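Local coordinates for protein DNA polymerase (Pyrobaculum calidifontis, PDB 5MDN) that probably catalyses the addition of deoxyribonucleotides to the growing end of a DNA strand, as a family B DNA polymerase that also carries an exonuclease domain, at residues A[170-175]-A[233-238]; A[184-189]-A[209-214]; A[198-203]-A[328-333]; A[228-233]-A[280-285]. One frame throughout, in Å; residues are numbered along the deposited sequence.

Interaction 1 of 4, residues A[170-175]-A[233-238]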
loop_
_atom_site.group_PDB
_atom_site.type_symbol
_atom_site.label_atom_id
_atom_site.label_comp_id
_atom_site.label_asym_id
_atom_site.label_seq_id
_atom_site.Cartn_x
_atom_site.Cartn_y
_atom_site.Cartn_z
ATOM N N ILE A 170 6.040 -19.499 -3.465
ATOM C CA ILE A 170 6.737 -20.546 -2.732
ATOM C C ILE A 170 5.797 -21.168 -1.709
ATOM O O ILE A 170 4.797 -20.573 -1.300
ATOM C CB ILE A 170 8.011 -20.032 -2.022
ATOM C CG1 ILE A 170 7.643 -19.261 -0.752
ATOM C CG2 ILE A 170 8.840 -19.157 -2.952
ATOM C CD1 ILE A 170 8.838 -18.872 0.088
ATOM N N GLU A 171 6.132 -22.392 -1.306
ATOM C CA GLU A 171 5.523 -23.030 -0.149
ATOM C C GLU A 171 6.606 -23.712 0.675
ATOM O O GLU A 171 7.495 -24.368 0.126
ATOM C CB GLU A 171 4.445 -24.040 -0.559
ATOM C CG GLU A 171 3.182 -23.402 -1.125
ATOM C CD GLU A 171 2.499 -22.453 -0.152
ATOM O OE1 GLU A 171 2.673 -22.614 1.075
ATOM O OE2 GLU A 171 1.791 -21.534 -0.619
ATOM N N VAL A 172 6.524 -23.546 1.991
ATOM C CA VAL A 172 7.567 -23.963 2.920
ATOM C C VAL A 172 6.980 -25.019 3.847
ATOM O O VAL A 172 5.836 -24.887 4.290
ATOM C CB VAL A 172 8.124 -22.762 3.711
ATOM C CG1 VAL A 172 9.032 -23.228 4.827
ATOM C CG2 VAL A 172 8.855 -21.805 2.782
ATOM N N TYR A 173 7.781 -26.042 4.161
ATOM C CA TYR A 173 7.384 -27.224 4.927
ATOM C C TYR A 173 6.462 -26.913 6.105
ATOM O O TYR A 173 5.297 -27.317 6.092
ATOM C CB TYR A 173 8.643 -27.941 5.418
ATOM C CG TYR A 173 8.403 -29.333 5.942
ATOM C CD1 TYR A 173 7.862 -30.314 5.125
ATOM C CD2 TYR A 173 8.737 -29.673 7.244
ATOM C CE1 TYR A 173 7.644 -31.592 5.591
ATOM C CE2 TYR A 173 8.528 -30.951 7.719
ATOM C CZ TYR A 173 7.977 -31.906 6.891
ATOM O OH TYR A 173 7.768 -33.180 7.367
ATOM N N ASN A 174 6.978 -26.239 7.135
ATOM C CA ASN A 174 6.183 -25.680 8.236
ATOM C C ASN A 174 5.478 -26.738 9.099
ATOM O O ASN A 174 4.461 -26.448 9.733
ATOM C CB ASN A 174 5.190 -24.622 7.705
ATOM C CG ASN A 174 3.763 -25.147 7.504
ATOM O OD1 ASN A 174 2.812 -24.585 8.047
ATOM N ND2 ASN A 174 3.612 -26.214 6.731
ATOM N N GLU A 175 6.030 -27.956 9.186
ATOM C CA GLU A 175 5.419 -28.989 10.029
ATOM C C GLU A 175 5.159 -28.472 11.438
ATOM O O GLU A 175 4.100 -28.733 12.022
ATOM C CB GLU A 175 6.305 -30.234 10.090
ATOM C CG GLU A 175 5.710 -31.376 10.911
ATOM C CD GLU A 175 6.687 -32.519 11.131
ATOM O OE1 GLU A 175 7.601 -32.691 10.297
ATOM O OE2 GLU A 175 6.540 -33.247 12.136
ATOM N N ASN A 233 7.649 -9.433 -0.115
ATOM C CA ASN A 233 8.466 -8.688 0.836
ATOM C C ASN A 233 8.234 -9.165 2.265
ATOM O O ASN A 233 9.153 -9.121 3.089
ATOM C CB ASN A 233 8.179 -7.189 0.725
ATOM C CG ASN A 233 8.709 -6.582 -0.562
ATOM O OD1 ASN A 233 9.635 -7.111 -1.180
ATOM N ND2 ASN A 233 8.125 -5.462 -0.970
ATOM N N GLY A 234 7.023 -9.619 2.577
ATOM C CA GLY A 234 6.699 -10.020 3.932
ATOM C C GLY A 234 7.290 -11.359 4.334
ATOM O O GLY A 234 7.837 -11.494 5.433
ATOM N N PHE A 235 7.177 -12.362 3.463
ATOM C CA PHE A 235 7.621 -13.713 3.790
ATOM C C PHE A 235 8.654 -14.245 2.805
ATOM O O PHE A 235 9.747 -14.641 3.226
ATOM C CB PHE A 235 6.416 -14.660 3.861
ATOM C CG PHE A 235 6.761 -16.040 4.357
ATOM C CD1 PHE A 235 7.149 -17.035 3.472
ATOM C CD2 PHE A 235 6.693 -16.343 5.708
ATOM C CE1 PHE A 235 7.467 -18.302 3.924
ATOM C CE2 PHE A 235 7.008 -17.612 6.168
ATOM C CZ PHE A 235 7.395 -18.592 5.273
ATOM N N ASP A 236 8.326 -14.298 1.510
ATOM C CA ASP A 236 9.117 -15.066 0.550
ATOM C C ASP A 236 10.577 -14.627 0.533
ATOM O O ASP A 236 11.482 -15.434 0.773
ATOM C CB ASP A 236 8.500 -14.950 -0.845
ATOM C CG ASP A 236 7.141 -15.617 -0.939
ATOM O OD1 ASP A 236 6.634 -16.095 0.098
ATOM O OD2 ASP A 236 6.580 -15.671 -2.054
ATOM N N TRP A 237 10.830 -13.351 0.238
ATOM C CA TRP A 237 12.214 -12.880 0.172
ATOM C C TRP A 237 12.954 -13.027 1.496
ATOM O O TRP A 237 14.090 -13.532 1.482
ATOM C CB TRP A 237 12.259 -11.435 -0.337
ATOM C CG TRP A 237 12.034 -11.300 -1.815
ATOM C CD1 TRP A 237 11.108 -10.510 -2.433
ATOM C CD2 TRP A 237 12.748 -11.973 -2.861
ATOM N NE1 TRP A 237 11.202 -10.649 -3.796
ATOM C CE2 TRP A 237 12.199 -11.541 -4.085
ATOM C CE3 TRP A 237 13.797 -12.898 -2.882
ATOM C CZ2 TRP A 237 12.664 -12.003 -5.316
ATOM C CZ3 TRP A 237 14.255 -13.356 -4.104
ATOM C CH2 TRP A 237 13.690 -12.908 -5.304
ATOM N N PRO A 238 12.414 -12.611 2.649
ATOM C CA PRO A 238 13.135 -12.868 3.908
ATOM C C PRO A 238 13.437 -14.336 4.148
ATOM O O PRO A 238 14.486 -14.657 4.723
ATOM C CB PRO A 238 12.190 -12.308 4.980
ATOM C CG PRO A 238 11.363 -11.307 4.277
ATOM C CD PRO A 238 11.207 -11.788 2.868
#
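I170 lays its CG1-CD1 arm along the carboxylate of D236, the two side chains lying side by side and running opposite ways. CG1 is 3.4 Å from D236 OD1, and CD1 also meets the acid's CG and CB. The arm stands between the backbone N and carbonyl carbon of I170 (chi1 77°), which carries it toward helix 232-247. The same CD1 reaches the edge of the F235 ring, 4.1 Å from CE1. V172, next but one on the strand, brings CG2 to that atom too, in the plane of the ring and 3.9 Å from CE1. Strand and helix segments run at 78° to each other with axes 9.7 Å apart, and no hydrogen bond joins them. P179 touches both V172 and F235, while E171 points to the other side and meets V333 and D336. D236 and D169 bind magnesium in a structure of this protein; in this model a magnesium ion lies about 4 Å from the D236 side chain, not directly bound. With an alanine in place of D236, the magnesium site would probably lose one of its carboxylates and I170 the group its arm lies along. The strand sequence D169-I170-E171 and the sequence from N231, the N-cap, to D236 match the first and second exonuclease motifs of family B polymerases, whose metal-binding acids come together beside the central sheet of an RNase H-like fold, one from a strand and one from a helix.

Interaction 2 of 4, residues A[184-189]-A[209-214]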
loop_
_atom_site.group_PDB
_atom_site.type_symbol
_atom_site.label_atom_id
_atom_site.label_comp_id
_atom_site.label_asym_id
_atom_site.label_seq_id
_atom_site.Cartn_x
_atom_site.Cartn_y
_atom_site.Cartn_z
ATOM N N ASP A 184 13.921 -25.973 8.104
ATOM C CA ASP A 184 12.719 -26.261 7.317
ATOM C C ASP A 184 12.940 -25.880 5.858
ATOM O O ASP A 184 13.236 -24.713 5.568
ATOM C CB ASP A 184 11.514 -25.510 7.875
ATOM C CG ASP A 184 11.266 -25.812 9.336
ATOM O OD1 ASP A 184 12.071 -25.369 10.182
ATOM O OD2 ASP A 184 10.263 -26.491 9.639
ATOM N N PRO A 185 12.810 -26.814 4.918
ATOM C CA PRO A 185 13.185 -26.544 3.528
ATOM C C PRO A 185 12.071 -25.903 2.711
ATOM O O PRO A 185 10.883 -26.013 3.020
ATOM C CB PRO A 185 13.501 -27.947 2.993
ATOM C CG PRO A 185 12.559 -28.825 3.741
ATOM C CD PRO A 185 12.466 -28.231 5.130
ATOM N N VAL A 186 12.490 -25.222 1.644
ATOM C CA VAL A 186 11.561 -24.703 0.643
ATOM C C VAL A 186 11.069 -25.880 -0.197
ATOM O O VAL A 186 11.819 -26.439 -1.001
ATOM C CB VAL A 186 12.213 -23.627 -0.233
ATOM C CG1 VAL A 186 11.285 -23.226 -1.371
ATOM C CG2 VAL A 186 12.583 -22.412 0.606
ATOM N N VAL A 187 9.807 -26.261 -0.005
ATOM C CA VAL A 187 9.294 -27.500 -0.583
ATOM C C VAL A 187 9.004 -27.334 -2.073
ATOM O O VAL A 187 9.394 -28.174 -2.892
ATOM C CB VAL A 187 8.051 -27.969 0.201
ATOM C CG1 VAL A 187 6.965 -28.485 -0.732
ATOM C CG2 VAL A 187 8.439 -29.037 1.218
ATOM N N MET A 188 8.322 -26.252 -2.450
ATOM C CA MET A 188 7.980 -26.006 -3.842
ATOM C C MET A 188 8.159 -24.529 -4.159
ATOM O O MET A 188 7.997 -23.666 -3.292
ATOM C CB MET A 188 6.537 -26.428 -4.158
ATOM C CG MET A 188 6.364 -27.891 -4.531
ATOM S SD MET A 188 4.646 -28.275 -4.928
ATOM C CE MET A 188 4.819 -29.892 -5.678
ATOM N N LEU A 189 8.501 -24.250 -5.414
ATOM C CA LEU A 189 8.631 -22.874 -5.888
ATOM C C LEU A 189 8.231 -22.853 -7.357
ATOM O O LEU A 189 8.934 -23.424 -8.196
ATOM C CB LEU A 189 10.056 -22.355 -5.695
ATOM C CG LEU A 189 10.334 -20.860 -5.882
ATOM C CD1 LEU A 189 11.545 -20.447 -5.059
ATOM C CD2 LEU A 189 10.547 -20.504 -7.344
ATOM N N ARG A 209 18.229 -27.901 -2.215
ATOM C CA ARG A 209 19.286 -27.271 -3.000
ATOM C C ARG A 209 18.884 -27.134 -4.463
ATOM O O ARG A 209 19.180 -26.115 -5.097
ATOM C CB ARG A 209 20.580 -28.075 -2.899
ATOM C CG ARG A 209 21.184 -28.173 -1.512
ATOM C CD ARG A 209 22.435 -29.043 -1.540
ATOM N NE ARG A 209 23.238 -28.935 -0.326
ATOM C CZ ARG A 209 24.246 -28.083 -0.171
ATOM N NH1 ARG A 209 24.581 -27.261 -1.158
ATOM N NH2 ARG A 209 24.926 -28.059 0.967
ATOM N N ARG A 210 18.224 -28.158 -5.013
ATOM C CA ARG A 210 17.824 -28.133 -6.417
ATOM C C ARG A 210 16.870 -26.987 -6.736
ATOM O O ARG A 210 16.891 -26.463 -7.856
ATOM C CB ARG A 210 17.175 -29.465 -6.804
ATOM C CG ARG A 210 16.020 -29.892 -5.901
ATOM C CD ARG A 210 15.577 -31.327 -6.186
ATOM N NE ARG A 210 14.915 -31.440 -7.488
ATOM C CZ ARG A 210 14.524 -32.585 -8.040
ATOM N NH1 ARG A 210 14.727 -33.734 -7.410
ATOM N NH2 ARG A 210 13.933 -32.577 -9.229
ATOM N N VAL A 211 16.025 -26.588 -5.781
ATOM C CA VAL A 211 14.986 -25.603 -6.071
ATOM C C VAL A 211 15.546 -24.184 -6.031
ATOM O O VAL A 211 15.260 -23.368 -6.915
ATOM C CB VAL A 211 13.797 -25.779 -5.107
ATOM C CG1 VAL A 211 14.271 -25.856 -3.667
ATOM C CG2 VAL A 211 12.808 -24.638 -5.271
ATOM N N ILE A 212 16.350 -23.861 -5.014
ATOM C CA ILE A 212 16.967 -22.537 -4.965
ATOM C C ILE A 212 17.911 -22.353 -6.145
ATOM O O ILE A 212 17.959 -21.281 -6.761
ATOM C CB ILE A 212 17.688 -22.323 -3.620
ATOM C CG1 ILE A 212 16.683 -22.317 -2.467
ATOM C CG2 ILE A 212 18.476 -21.017 -3.633
ATOM C CD1 ILE A 212 17.325 -22.207 -1.097
ATOM N N ARG A 213 18.671 -23.397 -6.480
ATOM C CA ARG A 213 19.508 -23.354 -7.673
ATOM C C ARG A 213 18.664 -23.161 -8.928
ATOM O O ARG A 213 19.029 -22.387 -9.821
ATOM C CB ARG A 213 20.328 -24.639 -7.775
ATOM C CG ARG A 213 21.418 -24.600 -8.826
ATOM C CD ARG A 213 22.491 -23.591 -8.447
ATOM N NE ARG A 213 22.422 -22.367 -9.236
ATOM C CZ ARG A 213 22.868 -21.188 -8.817
ATOM N NH1 ARG A 213 23.418 -21.072 -7.617
ATOM N NH2 ARG A 213 22.771 -20.124 -9.602
ATOM N N GLY A 214 17.529 -23.860 -9.012
ATOM C CA GLY A 214 16.669 -23.726 -10.178
ATOM C C GLY A 214 16.028 -22.356 -10.288
ATOM O O GLY A 214 15.905 -21.806 -11.387
#
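V186 and L189, three residues apart on one strand, both turn toward V211, because a classic beta bulge lies between them: V187 and M188 together face E171 of the adjacent strand. In a regular strand, residues three apart point to opposite faces; the extra residue of the bulge brings both to the same one. The strand belongs to the mixed five-stranded sheet of the RNase H-like exonuclease domain, and V211 sits in the first turn of helix 209-222, which packs on one face of it. In the chain this helix leads from edge strand 198-202 across two intervening strands to strand 226-229. All the packing across the contact is apolar or van der Waals. V211 CG2 lies anti to its own backbone N and meets L189 at CB (3.6 Å from CG2) rather than at the branched end of the leucine. V186 CG1 approaches the same V211 CG2 more loosely, at 4.4 Å. F201 also touches V211, and Y239 touches V186, so the packing extends to the edge strand and to helix 232-247. M188 points away from V211 and packs on M330 and V333. The other methyl of V211, CG1, stands between the backbone N and carbonyl carbon (chi1 49°) and rests 3.7 Å from V186 O, while V186 N is hydrogen-bonded to D208 OD2.

Interaction 3 of 4, residues A[198-203]-A[328-333]; sequences EEVFEA and TLMRYV
The terminal methyl of M330 makes the apolar contact, with V200: CE is 3.9 Å from V200 CB and 4.2 Å from V200 CG1. The methionine leaves its helix with CG anti to the backbone N (chi1 -163°), runs out extended, and bends at its last torsion (chi3 -137°), which sets CE beside the strand. V200 faces the helix and also packs on L334. In this way the early turns of helix 326-356 pack beside edge strand 198-202 of the RNase H-like exonuclease sheet; the same turns carry Y332, which with D336 fits the Tyr-x3-Asp pattern of the Exo III motif. Contact with a charged group is the second kind. E202 runs roughly perpendicular to M330 and presents its carboxylate to the same methyl, OE2 being the oxygen that touches CE. No hydrogen bond links the segments. M188 of the neighbouring strand touches both E202 and M330, and W320 meets E202.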
loop_
_atom_site.group_PDB
_atom_site.type_symbol
_atom_site.label_atom_id
_atom_site.label_comp_id
_atom_site.label_asym_id
_atom_site.label_seq_id
_atom_site.Cartn_x
_atom_site.Cartn_y
_atom_site.Cartn_z
ATOM N N GLU A 198 5.862 -21.603 -17.610
ATOM C CA GLU A 198 5.654 -21.959 -16.215
ATOM C C GLU A 198 6.547 -23.137 -15.862
ATOM O O GLU A 198 6.715 -24.056 -16.667
ATOM C CB GLU A 198 4.197 -22.348 -15.925
ATOM C CG GLU A 198 3.133 -21.403 -16.450
ATOM C CD GLU A 198 1.738 -21.833 -16.033
ATOM O OE1 GLU A 198 1.630 -22.682 -15.123
ATOM O OE2 GLU A 198 0.753 -21.329 -16.612
ATOM N N GLU A 199 7.095 -23.116 -14.648
ATOM C CA GLU A 199 7.879 -24.227 -14.128
ATOM C C GLU A 199 7.754 -24.256 -12.613
ATOM O O GLU A 199 7.567 -23.222 -11.968
ATOM C CB GLU A 199 9.363 -24.159 -14.523
ATOM C CG GLU A 199 9.657 -24.585 -15.953
ATOM C CD GLU A 199 11.133 -24.816 -16.203
ATOM O OE1 GLU A 199 11.929 -24.674 -15.250
ATOM O OE2 GLU A 199 11.496 -25.144 -17.352
ATOM N N VAL A 200 7.853 -25.461 -12.058
ATOM C CA VAL A 200 7.799 -25.686 -10.619
ATOM C C VAL A 200 9.024 -26.498 -10.229
ATOM O O VAL A 200 9.220 -27.611 -10.731
ATOM C CB VAL A 200 6.515 -26.413 -10.191
ATOM C CG1 VAL A 200 6.377 -26.386 -8.675
ATOM C CG2 VAL A 200 5.304 -25.783 -10.853
ATOM N N PHE A 201 9.841 -25.947 -9.341
ATOM C CA PHE A 201 11.004 -26.642 -8.808
ATOM C C PHE A 201 10.619 -27.253 -7.467
ATOM O O PHE A 201 10.328 -26.528 -6.509
ATOM C CB PHE A 201 12.189 -25.689 -8.659
ATOM C CG PHE A 201 12.477 -24.875 -9.888
ATOM C CD1 PHE A 201 13.092 -25.448 -10.989
ATOM C CD2 PHE A 201 12.141 -23.535 -9.937
ATOM C CE1 PHE A 201 13.362 -24.695 -12.120
ATOM C CE2 PHE A 201 12.407 -22.779 -11.062
ATOM C CZ PHE A 201 13.017 -23.358 -12.155
ATOM N N GLU A 202 10.619 -28.582 -7.397
ATOM C CA GLU A 202 10.326 -29.294 -6.164
ATOM C C GLU A 202 11.610 -29.858 -5.576
ATOM O O GLU A 202 12.548 -30.207 -6.297
ATOM C CB GLU A 202 9.338 -30.445 -6.384
ATOM C CG GLU A 202 8.483 -30.356 -7.630
ATOM C CD GLU A 202 7.623 -31.595 -7.813
ATOM O OE1 GLU A 202 7.241 -32.212 -6.796
ATOM O OE2 GLU A 202 7.343 -31.962 -8.972
ATOM N N ALA A 203 11.634 -29.950 -4.254
ATOM C CA ALA A 203 12.785 -30.473 -3.545
ATOM C C ALA A 203 12.825 -32.000 -3.608
ATOM O O ALA A 203 11.871 -32.668 -4.021
ATOM C CB ALA A 203 12.758 -29.998 -2.092
ATOM N N THR A 328 -1.806 -32.525 -5.914
ATOM C CA THR A 328 -2.773 -31.460 -5.680
ATOM C C THR A 328 -2.153 -30.284 -4.937
ATOM O O THR A 328 -2.635 -29.153 -5.073
ATOM C CB THR A 328 -3.997 -31.996 -4.923
ATOM O OG1 THR A 328 -5.164 -31.261 -5.317
ATOM C CG2 THR A 328 -3.824 -31.868 -3.417
ATOM N N LEU A 329 -1.102 -30.528 -4.147
ATOM C CA LEU A 329 -0.336 -29.426 -3.580
ATOM C C LEU A 329 0.374 -28.638 -4.670
ATOM O O LEU A 329 0.574 -27.427 -4.533
ATOM C CB LEU A 329 0.676 -29.953 -2.562
ATOM C CG LEU A 329 1.598 -28.919 -1.905
ATOM C CD1 LEU A 329 0.803 -27.964 -1.027
ATOM C CD2 LEU A 329 2.700 -29.601 -1.109
ATOM N N MET A 330 0.753 -29.309 -5.760
ATOM C CA MET A 330 1.359 -28.612 -6.889
ATOM C C MET A 330 0.358 -27.673 -7.550
ATOM O O MET A 330 0.646 -26.488 -7.754
ATOM C CB MET A 330 1.884 -29.630 -7.901
ATOM C CG MET A 330 2.870 -29.072 -8.908
ATOM S SD MET A 330 3.337 -30.299 -10.142
ATOM C CE MET A 330 5.103 -30.028 -10.234
ATOM N N ARG A 331 -0.840 -28.176 -7.860
ATOM C CA ARG A 331 -1.840 -27.338 -8.514
ATOM C C ARG A 331 -2.269 -26.181 -7.623
ATOM O O ARG A 331 -2.621 -25.106 -8.126
ATOM C CB ARG A 331 -3.039 -28.179 -8.942
ATOM C CG ARG A 331 -4.027 -27.403 -9.785
ATOM C CD ARG A 331 -4.283 -28.113 -11.098
ATOM N NE ARG A 331 -4.770 -27.190 -12.121
ATOM C CZ ARG A 331 -4.691 -27.414 -13.429
ATOM N NH1 ARG A 331 -4.143 -28.534 -13.882
ATOM N NH2 ARG A 331 -5.159 -26.517 -14.286
ATOM N N TYR A 332 -2.252 -26.379 -6.305
ATOM C CA TYR A 332 -2.423 -25.257 -5.389
ATOM C C TYR A 332 -1.352 -24.200 -5.633
ATOM O O TYR A 332 -1.644 -22.999 -5.678
ATOM C CB TYR A 332 -2.379 -25.757 -3.943
ATOM C CG TYR A 332 -2.400 -24.666 -2.892
ATOM C CD1 TYR A 332 -3.581 -24.010 -2.561
ATOM C CD2 TYR A 332 -1.239 -24.301 -2.220
ATOM C CE1 TYR A 332 -3.600 -23.015 -1.599
ATOM C CE2 TYR A 332 -1.250 -23.310 -1.258
ATOM C CZ TYR A 332 -2.434 -22.670 -0.951
ATOM O OH TYR A 332 -2.453 -21.682 0.005
ATOM N N VAL A 333 -0.100 -24.634 -5.785
ATOM C CA VAL A 333 0.992 -23.702 -6.045
ATOM C C VAL A 333 0.836 -23.060 -7.423
ATOM O O VAL A 333 1.101 -21.864 -7.594
ATOM C CB VAL A 333 2.343 -24.425 -5.890
ATOM C CG1 VAL A 333 3.466 -23.596 -6.460
ATOM C CG2 VAL A 333 2.604 -24.748 -4.431
#

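Interaction 4 of 4, residues A[228-233]-A[280-285]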
loop_
_atom_site.group_PDB
_atom_site.type_symbol
_atom_site.label_atom_id
_atom_site.label_comp_id
_atom_site.label_asym_id
_atom_site.label_seq_id
_atom_site.Cartn_x
_atom_site.Cartn_y
_atom_site.Cartn_z
ATOM N N VAL A 228 7.209 -10.044 -9.586
ATOM C CA VAL A 228 5.978 -9.851 -8.831
ATOM C C VAL A 228 5.737 -11.064 -7.946
ATOM O O VAL A 228 5.979 -12.206 -8.352
ATOM C CB VAL A 228 4.770 -9.607 -9.757
ATOM C CG1 VAL A 228 4.551 -8.116 -9.961
ATOM C CG2 VAL A 228 4.976 -10.308 -11.089
ATOM N N GLY A 229 5.264 -10.806 -6.728
ATOM C CA GLY A 229 4.839 -11.850 -5.819
ATOM C C GLY A 229 3.724 -11.319 -4.949
ATOM O O GLY A 229 3.389 -10.132 -4.987
ATOM N N TYR A 230 3.146 -12.214 -4.156
ATOM C CA TYR A 230 2.121 -11.846 -3.188
ATOM C C TYR A 230 2.693 -12.039 -1.791
ATOM O O TYR A 230 3.017 -13.166 -1.400
ATOM C CB TYR A 230 0.848 -12.668 -3.381
ATOM C CG TYR A 230 -0.368 -12.017 -2.763
ATOM C CD1 TYR A 230 -0.702 -12.241 -1.434
ATOM C CD2 TYR A 230 -1.173 -11.164 -3.507
ATOM C CE1 TYR A 230 -1.810 -11.638 -0.866
ATOM C CE2 TYR A 230 -2.282 -10.559 -2.948
ATOM C CZ TYR A 230 -2.596 -10.800 -1.627
ATOM O OH TYR A 230 -3.698 -10.199 -1.064
ATOM N N ASN A 231 2.829 -10.937 -1.051
ATOM C CA ASN A 231 3.532 -10.912 0.232
ATOM C C ASN A 231 4.979 -11.377 0.080
ATOM O O ASN A 231 5.541 -12.010 0.978
ATOM C CB ASN A 231 2.800 -11.744 1.290
ATOM C CG ASN A 231 3.137 -11.314 2.705
ATOM O OD1 ASN A 231 3.289 -10.124 2.986
ATOM N ND2 ASN A 231 3.254 -12.282 3.606
ATOM N N SER A 232 5.588 -11.068 -1.068
ATOM C CA SER A 232 6.974 -11.459 -1.305
ATOM C C SER A 232 7.928 -10.710 -0.385
ATOM O O SER A 232 8.922 -11.278 0.082
ATOM C CB SER A 232 7.342 -11.224 -2.770
ATOM O OG SER A 232 7.167 -9.865 -3.133
ATOM N N ASN A 233 7.649 -9.433 -0.115
ATOM C CA ASN A 233 8.466 -8.688 0.836
ATOM C C ASN A 233 8.234 -9.165 2.265
ATOM O O ASN A 233 9.153 -9.121 3.089
ATOM C CB ASN A 233 8.179 -7.189 0.725
ATOM C CG ASN A 233 8.709 -6.582 -0.562
ATOM O OD1 ASN A 233 9.635 -7.111 -1.180
ATOM N ND2 ASN A 233 8.125 -5.462 -0.970
ATOM N N ASN A 280 1.399 -5.175 -1.000
ATOM C CA ASN A 280 1.582 -3.782 -0.608
ATOM C C ASN A 280 0.430 -2.907 -1.090
ATOM O O ASN A 280 -0.053 -2.043 -0.349
ATOM C CB ASN A 280 2.911 -3.259 -1.154
ATOM C CG ASN A 280 4.111 -3.885 -0.476
ATOM O OD1 ASN A 280 5.179 -4.017 -1.074
ATOM N ND2 ASN A 280 3.944 -4.271 0.784
ATOM N N ILE A 281 -0.022 -3.108 -2.326
ATOM C CA ILE A 281 -1.053 -2.237 -2.881
ATOM C C ILE A 281 -2.465 -2.685 -2.501
ATOM O O ILE A 281 -3.346 -1.840 -2.305
ATOM C CB ILE A 281 -0.897 -2.124 -4.409
ATOM C CG1 ILE A 281 -1.860 -1.076 -4.971
ATOM C CG2 ILE A 281 -1.111 -3.462 -5.091
ATOM C CD1 ILE A 281 -1.542 0.341 -4.533
ATOM N N VAL A 282 -2.712 -3.994 -2.381
ATOM C CA VAL A 282 -4.055 -4.462 -2.056
ATOM C C VAL A 282 -4.419 -4.165 -0.608
ATOM O O VAL A 282 -5.607 -4.129 -0.267
ATOM C CB VAL A 282 -4.211 -5.968 -2.351
ATOM C CG1 VAL A 282 -3.809 -6.284 -3.785
ATOM C CG2 VAL A 282 -3.412 -6.804 -1.365
ATOM N N ASP A 283 -3.423 -3.968 0.260
ATOM C CA ASP A 283 -3.701 -3.582 1.639
ATOM C C ASP A 283 -4.445 -2.254 1.699
ATOM O O ASP A 283 -5.194 -2.003 2.650
ATOM C CB ASP A 283 -2.393 -3.514 2.432
ATOM C CG ASP A 283 -2.602 -3.681 3.932
ATOM O OD1 ASP A 283 -3.752 -3.542 4.401
ATOM O OD2 ASP A 283 -1.614 -3.961 4.643
ATOM N N GLU A 284 -4.252 -1.394 0.698
ATOM C CA GLU A 284 -4.900 -0.090 0.659
ATOM C C GLU A 284 -6.351 -0.154 0.199
ATOM O O GLU A 284 -7.066 0.846 0.328
ATOM C CB GLU A 284 -4.116 0.852 -0.258
ATOM C CG GLU A 284 -2.698 1.143 0.216
ATOM C CD GLU A 284 -1.871 1.861 -0.832
ATOM O OE1 GLU A 284 -2.439 2.695 -1.566
ATOM O OE2 GLU A 284 -0.652 1.594 -0.919
ATOM N N PHE A 285 -6.805 -1.291 -0.333
ATOM C CA PHE A 285 -8.191 -1.441 -0.770
ATOM C C PHE A 285 -9.094 -1.734 0.422
ATOM O O PHE A 285 -9.007 -2.816 1.018
ATOM C CB PHE A 285 -8.321 -2.552 -1.815
ATOM C CG PHE A 285 -7.471 -2.344 -3.037
ATOM C CD1 PHE A 285 -7.251 -1.072 -3.539
ATOM C CD2 PHE A 285 -6.910 -3.424 -3.695
ATOM C CE1 PHE A 285 -6.476 -0.883 -4.666
ATOM C CE2 PHE A 285 -6.132 -3.240 -4.823
ATOM C CZ PHE A 285 -5.916 -1.967 -5.310
#
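N233 and N280 each turn their CG anti to the carbonyl carbon (chi1 -71° for N233), and these torsions bring the two amides together between the start of helix 232-247 and helix 278-282. The amide planes are turned 33° from each other. N233 ND2 gives a hydrogen bond to N280 OD1 at 3.3 Å; with an N-H...O angle of 133° it is bent and weak. N233 OD1 has further weak bonds, to N275 ND2 and W268 N, and together these weak bonds probably help set the orientation of the amide. At the second point of contact Y230 holds CG anti to its backbone N, which swings the ring out to V282. V282 CG2 comes obliquely to the phenol end, 3.4 Å from Y230 OH and 4.1 Å from Y230 CZ. That hydroxyl is hydrogen-bonded to the carbonyl oxygen of K291, so the valine methyl packs beside a polar atom that already has its partner. N231 is the N-cap of helix 232-247. Past V282 the chain leaves through a type I turn closed by F285 N to V282 O, 3.1 Å. D277, at the end of strand 274-277, accepts from N233 N and more weakly from N231 N. L293 and V296 of helix 293-299 pack on Y230, and G229 pairs with strand 274-277 through backbone bonds to V276.

All four contacts use the exonuclease sheet or the helices around it. Interactions 1, 2 and 4 are buried, whereas interaction 3 lies near the surface on the edge strand. Interactions 1 and 2 meet through the backbone bonds of E171 to V187 and M188, and interactions 2 and 3 through those of L189 to F201 and V187 to A203. Helix 232-247 serves interactions 1 and 4, which share N233. Chemistry follows position: a metal-site carboxylate lies among hydrocarbons in interaction 1, interaction 2 is purely van der Waals, a methionine methyl reaches a valine and a glutamate in interaction 3, and interaction 4 alone has a hydrogen bond across it, a weak one.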